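Local coordinates for macrolide export ATP-binding/permease protein MacB (Actinobacillus actinomycetemcomitans, PDB 3FTJ) that probably exports macrolides as the non-canonical ABC transporter of the tripartite MacAB-TdeA efflux system, of which this chain is the periplasmic region, at residues T17-G21 and I32-K36; F130-F135 and N165-G169. One frame throughout, in Å; residues are numbered along the deposited sequence.

Contact 1: residues T17-G21 and I32-K36; sequences TIFNG and IQNLK
This is a strand-to-loop packing contact in the MacB periplasmic core domain: the end of strand 15-20 meets the loop that joins helix 27-31 to helix 37-44. Residues 17-20 are extended, whereas 32-36 form no regular helix or strand; the directions CA 18 to 20 and CA 32 to 35 differ by 149°, so the loop runs back roughly against the strand. The closest CA pair, Asn-20 and Gln-33 at 6.1 Å, sets the register, and 261 Å² is buried in all. Asn-20 (chi1 m) contributes 97 Å²; its CA-to-CB bond points toward the loop, bringing CB to 3.3 Å from Ile-32 O and the end of the side chain beside the backbone nitrogens of Asn-34 and Leu-35. Leu-35 (82 Å², chi1 m, chi2 t) points back toward the strand, where it also touches His-201 of helix 186-201 and Ile-176 of strand 175-180. Ile-18, two residues before Asn-20 and likewise directed toward the loop, also packs on Leu-193 and Leu-197 of that helix. Phe-19, between them, points away and meets the ring of Phe-207. At the apolar end Ile-18 CG2 lies 4.1 Å from Leu-35 CD2, while Leu-35 CD1 sits 3.3 Å from Ile-18 O.

Contact 2: residues F130-F135 and N165-G169; sequences FNKRPF and NKITG
A beta hairpin packs here against the C-terminal end of a helix: beside the turn between strands 127-130 and 133-141, Phe-130, Arg-133 and Phe-135 face Lys-166 and Ile-167 of helix 160-168. Phe-130 to Arg-133 form a type I' turn, with Asn-131 and Lys-132 both at positive phi (41° and 84°), closed by two backbone hydrogen bonds, Phe-130 N to Arg-133 O at 2.9 Å and Arg-133 N to Phe-130 O at 2.8 Å. The helix has a wider pi-type turn at 165-168 and is left at Gly-169, phi 79°. The nearest CA pair is Arg-133 with Ile-167, 8.0 Å apart, so side chains bridge the gap, burying 245 Å². Ile-167 (76 Å², chi1 and chi2 both m) reaches the hairpin: its CG2 is 4.3 Å from Phe-130 CE2 and its CD1 is 4.0 Å from Phe-135 CZ, both at ring edges, and CD1 is also 4.0 Å from Arg-133 CG. Leu-74 of strand 67-77 touches all three apolar residues. Arg-133 (chi1 t, chi2 p, chi3 p) lays one guanidinium face over Lys-166 CB, with CZ 3.7 Å from CB; Lys-166 NZ hydrogen-bonds to Ser-103 O. Water 1 accepts from Arg-133 NE (3.2 Å). It donates to Lys-166 O, water 1 to O being 3.0 Å. Arg-133 NH2 to Lys-166 O is a weak 3.4 Å hydrogen bond (133°), so the polar link relies substantially on the water.

How the contacts relate
Contact 1 is complete before the chain reaches contact 2, and all four segments belong to the periplasmic core domain. Their centres are 22 Å apart and their nearest atoms about 6 Å apart, so they do not touch. Both reach the same mixed sheet: strand 15-20 carries contact 1, and the hairpin of 127-130 and 133-141 carries contact 2. Strand 49-64 connects these regions, pairing antiparallel with both 127-130 and 175-180, the latter a neighbour of 15-20. The two contacts are therefore separate packing sites that join different non-strand elements, a loop and a helix end, to distant parts of the sheet in MacB's periplasmic region.

Contact 1: residues T17-G21 and I32-K36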
loop_
_atom_site.group_PDB
_atom_site.type_symbol
_atom_site.label_atom_id
_atom_site.label_comp_id
_atom_site.label_asym_id
_atom_site.label_seq_id
_atom_site.Cartn_x
_atom_site.Cartn_y
_atom_site.Cartn_z
ATOM N N THR A 17 -3.753 -6.844 5.977
ATOM C CA THR A 17 -4.187 -5.801 5.055
ATOM C C THR A 17 -5.706 -5.743 5.035
ATOM O O THR A 17 -6.377 -6.748 4.793
ATOM C CB THR A 17 -3.651 -6.039 3.626
ATOM O OG1 THR A 17 -2.221 -6.147 3.662
ATOM C CG2 THR A 17 -4.049 -4.887 2.688
ATOM N N ILE A 18 -6.241 -4.561 5.308
ATOM C CA ILE A 18 -7.677 -4.345 5.306
ATOM C C ILE A 18 -8.123 -3.739 3.971
ATOM O O ILE A 18 -7.566 -2.736 3.522
ATOM C CB ILE A 18 -8.074 -3.429 6.463
ATOM C CG1 ILE A 18 -7.439 -3.937 7.761
ATOM C CG2 ILE A 18 -9.587 -3.357 6.591
ATOM C CD1 ILE A 18 -7.044 -2.852 8.710
ATOM N N PHE A 19 -9.122 -4.360 3.346
ATOM C CA PHE A 19 -9.617 -3.964 2.030
ATOM C C PHE A 19 -11.093 -3.580 2.081
ATOM O O PHE A 19 -11.849 -4.127 2.875
ATOM C CB PHE A 19 -9.493 -5.130 1.046
ATOM C CG PHE A 19 -8.085 -5.463 0.663
ATOM C CD1 PHE A 19 -7.451 -4.778 -0.356
ATOM C CD2 PHE A 19 -7.401 -6.476 1.308
ATOM C CE1 PHE A 19 -6.157 -5.085 -0.715
ATOM C CE2 PHE A 19 -6.109 -6.788 0.948
ATOM C CZ PHE A 19 -5.488 -6.094 -0.065
ATOM N N ASN A 20 -11.503 -2.666 1.206
ATOM C CA ASN A 20 -12.917 -2.362 1.029
ATOM C C ASN A 20 -13.661 -3.564 0.474
ATOM O O ASN A 20 -13.106 -4.330 -0.312
ATOM C CB ASN A 20 -13.092 -1.188 0.066
ATOM C CG ASN A 20 -12.435 0.071 0.569
ATOM O OD1 ASN A 20 -11.545 0.618 -0.069
ATOM N ND2 ASN A 20 -12.859 0.525 1.733
ATOM N N GLY A 21 -14.918 -3.722 0.873
ATOM C CA GLY A 21 -15.763 -4.742 0.285
ATOM C C GLY A 21 -15.867 -6.008 1.111
ATOM O O GLY A 21 -15.571 -6.005 2.306
ATOM N N ILE A 32 -16.411 0.377 -3.860
ATOM C CA ILE A 32 -16.884 1.373 -2.910
ATOM C C ILE A 32 -15.822 1.660 -1.860
ATOM O O ILE A 32 -15.460 0.780 -1.084
ATOM C CB ILE A 32 -18.145 0.896 -2.175
ATOM C CG1 ILE A 32 -19.080 0.157 -3.132
ATOM C CG2 ILE A 32 -18.832 2.075 -1.487
ATOM C CD1 ILE A 32 -19.776 1.064 -4.104
ATOM N N GLN A 33 -15.331 2.894 -1.822
ATOM C CA GLN A 33 -14.277 3.249 -0.877
ATOM C C GLN A 33 -14.823 3.752 0.455
ATOM O O GLN A 33 -15.305 4.877 0.537
ATOM C CB GLN A 33 -13.396 4.344 -1.463
ATOM C CG GLN A 33 -12.322 3.862 -2.375
ATOM C CD GLN A 33 -11.290 4.937 -2.639
ATOM O OE1 GLN A 33 -11.629 6.100 -2.914
ATOM N NE2 GLN A 33 -10.021 4.556 -2.564
ATOM N N ASN A 34 -14.724 2.936 1.503
ATOM C CA ASN A 34 -15.159 3.365 2.826
ATOM C C ASN A 34 -14.018 3.485 3.818
ATOM O O ASN A 34 -14.150 4.143 4.854
ATOM C CB ASN A 34 -16.269 2.461 3.354
ATOM C CG ASN A 34 -17.623 2.828 2.793
ATOM O OD1 ASN A 34 -18.378 1.970 2.339
ATOM N ND2 ASN A 34 -17.936 4.117 2.816
ATOM N N LEU A 35 -12.885 2.868 3.500
ATOM C CA LEU A 35 -11.691 3.059 4.318
ATOM C C LEU A 35 -11.227 4.511 4.191
ATOM O O LEU A 35 -11.178 5.051 3.087
ATOM C CB LEU A 35 -10.581 2.096 3.884
ATOM C CG LEU A 35 -10.862 0.619 4.191
ATOM C CD1 LEU A 35 -9.823 -0.295 3.558
ATOM C CD2 LEU A 35 -10.923 0.399 5.708
ATOM N N LYS A 36 -10.890 5.133 5.319
ATOM C CA LYS A 36 -10.459 6.531 5.352
ATOM C C LYS A 36 -9.151 6.684 6.092
ATOM O O LYS A 36 -8.796 5.861 6.934
ATOM C CB LYS A 36 -11.486 7.413 6.071
ATOM C CG LYS A 36 -12.928 7.113 5.785
ATOM C CD LYS A 36 -13.800 7.984 6.649
ATOM C CE LYS A 36 -15.280 7.757 6.393
ATOM N NZ LYS A 36 -16.131 8.822 7.058
#

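Contact 2: residues F130-F135 and N165-G169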
loop_
_atom_site.group_PDB
_atom_site.type_symbol
_atom_site.label_atom_id
_atom_site.label_comp_id
_atom_site.label_asym_id
_atom_site.label_seq_id
_atom_site.Cartn_x
_atom_site.Cartn_y
_atom_site.Cartn_z
ATOM N N PHE A 130 2.918 12.529 -13.927
ATOM C CA PHE A 130 1.761 11.642 -13.908
ATOM C C PHE A 130 0.467 12.441 -14.111
ATOM O O PHE A 130 0.146 13.344 -13.327
ATOM C CB PHE A 130 1.718 10.856 -12.596
ATOM C CG PHE A 130 0.611 9.841 -12.530
ATOM C CD1 PHE A 130 0.796 8.561 -13.015
ATOM C CD2 PHE A 130 -0.615 10.175 -11.990
ATOM C CE1 PHE A 130 -0.223 7.632 -12.956
ATOM C CE2 PHE A 130 -1.638 9.248 -11.931
ATOM C CZ PHE A 130 -1.435 7.976 -12.411
ATOM N N ASN A 131 -0.270 12.114 -15.173
ATOM C CA ASN A 131 -1.489 12.850 -15.513
ATOM C C ASN A 131 -1.321 14.362 -15.329
ATOM O O ASN A 131 -2.156 15.025 -14.693
ATOM C CB ASN A 131 -2.688 12.334 -14.705
ATOM C CG ASN A 131 -3.269 11.041 -15.278
ATOM O OD1 ASN A 131 -4.215 10.478 -14.728
ATOM N ND2 ASN A 131 -2.707 10.572 -16.390
ATOM N N LYS A 132 -0.218 14.881 -15.869
ATOM C CA LYS A 132 0.089 16.316 -15.887
ATOM C C LYS A 132 0.754 16.862 -14.614
ATOM O O LYS A 132 1.175 18.013 -14.585
ATOM C CB LYS A 132 -1.156 17.140 -16.225
ATOM C CG LYS A 132 -1.727 16.845 -17.601
ATOM C CD LYS A 132 -2.994 17.642 -17.832
ATOM C CE LYS A 132 -2.692 19.114 -17.996
ATOM N NZ LYS A 132 -3.931 19.867 -18.332
ATOM N N ARG A 133 0.849 16.039 -13.574
ATOM C CA ARG A 133 1.426 16.476 -12.306
ATOM C C ARG A 133 2.874 15.996 -12.161
ATOM O O ARG A 133 3.134 14.799 -12.201
ATOM C CB ARG A 133 0.568 15.964 -11.145
ATOM C CG ARG A 133 1.220 16.089 -9.776
ATOM C CD ARG A 133 0.974 17.447 -9.182
ATOM N NE ARG A 133 -0.456 17.729 -9.091
ATOM C CZ ARG A 133 -0.961 18.852 -8.594
ATOM N NH1 ARG A 133 -0.148 19.795 -8.136
ATOM N NH2 ARG A 133 -2.270 19.032 -8.548
ATOM N N PRO A 134 3.823 16.933 -11.998
ATOM C CA PRO A 134 5.243 16.582 -11.898
ATOM C C PRO A 134 5.672 16.062 -10.525
ATOM O O PRO A 134 5.358 16.679 -9.508
ATOM C CB PRO A 134 5.925 17.921 -12.196
ATOM C CG PRO A 134 5.014 18.894 -11.573
ATOM C CD PRO A 134 3.653 18.394 -12.060
ATOM N N PHE A 135 6.393 14.945 -10.518
ATOM C CA PHE A 135 6.978 14.366 -9.312
ATOM C C PHE A 135 8.473 14.204 -9.508
ATOM O O PHE A 135 8.923 13.832 -10.597
ATOM C CB PHE A 135 6.403 12.976 -9.041
ATOM C CG PHE A 135 4.987 12.981 -8.574
ATOM C CD1 PHE A 135 3.947 13.102 -9.479
ATOM C CD2 PHE A 135 4.688 12.840 -7.230
ATOM C CE1 PHE A 135 2.633 13.106 -9.049
ATOM C CE2 PHE A 135 3.372 12.828 -6.796
ATOM C CZ PHE A 135 2.345 12.966 -7.706
ATOM N N ASN A 165 -4.240 14.500 -1.877
ATOM C CA ASN A 165 -4.407 15.948 -1.941
ATOM C C ASN A 165 -4.353 16.479 -3.378
ATOM O O ASN A 165 -5.088 17.392 -3.732
ATOM C CB ASN A 165 -3.368 16.659 -1.060
ATOM C CG ASN A 165 -3.643 16.495 0.440
ATOM O OD1 ASN A 165 -4.785 16.302 0.861
ATOM N ND2 ASN A 165 -2.588 16.590 1.253
ATOM N N LYS A 166 -3.500 15.886 -4.206
ATOM C CA LYS A 166 -3.203 16.443 -5.524
ATOM C C LYS A 166 -3.715 15.621 -6.707
ATOM O O LYS A 166 -3.891 16.154 -7.803
ATOM C CB LYS A 166 -1.693 16.682 -5.666
ATOM C CG LYS A 166 -1.147 17.748 -4.710
ATOM C CD LYS A 166 0.378 17.719 -4.655
ATOM C CE LYS A 166 0.948 18.946 -3.940
ATOM N NZ LYS A 166 0.881 18.825 -2.457
ATOM N N ILE A 167 -3.948 14.332 -6.501
ATOM C CA ILE A 167 -4.352 13.466 -7.608
ATOM C C ILE A 167 -5.818 13.030 -7.535
ATOM O O ILE A 167 -6.634 13.420 -8.370
ATOM C CB ILE A 167 -3.480 12.189 -7.692
ATOM C CG1 ILE A 167 -1.986 12.536 -7.668
ATOM C CG2 ILE A 167 -3.819 11.404 -8.940
ATOM C CD1 ILE A 167 -1.501 13.240 -8.904
ATOM N N THR A 168 -6.146 12.205 -6.543
ATOM C CA THR A 168 -7.469 11.594 -6.473
ATOM C C THR A 168 -8.485 12.476 -5.771
ATOM O O THR A 168 -9.678 12.397 -6.059
ATOM C CB THR A 168 -7.428 10.241 -5.733
ATOM O OG1 THR A 168 -7.303 10.472 -4.324
ATOM C CG2 THR A 168 -6.256 9.398 -6.222
ATOM N N GLY A 169 -8.013 13.305 -4.846
ATOM C CA GLY A 169 -8.894 14.057 -3.967
ATOM C C GLY A 169 -9.429 13.188 -2.836
ATOM O O GLY A 169 -9.315 11.965 -2.878
HETATM O O HOH W 1 -3.067 16.612 -10.640
#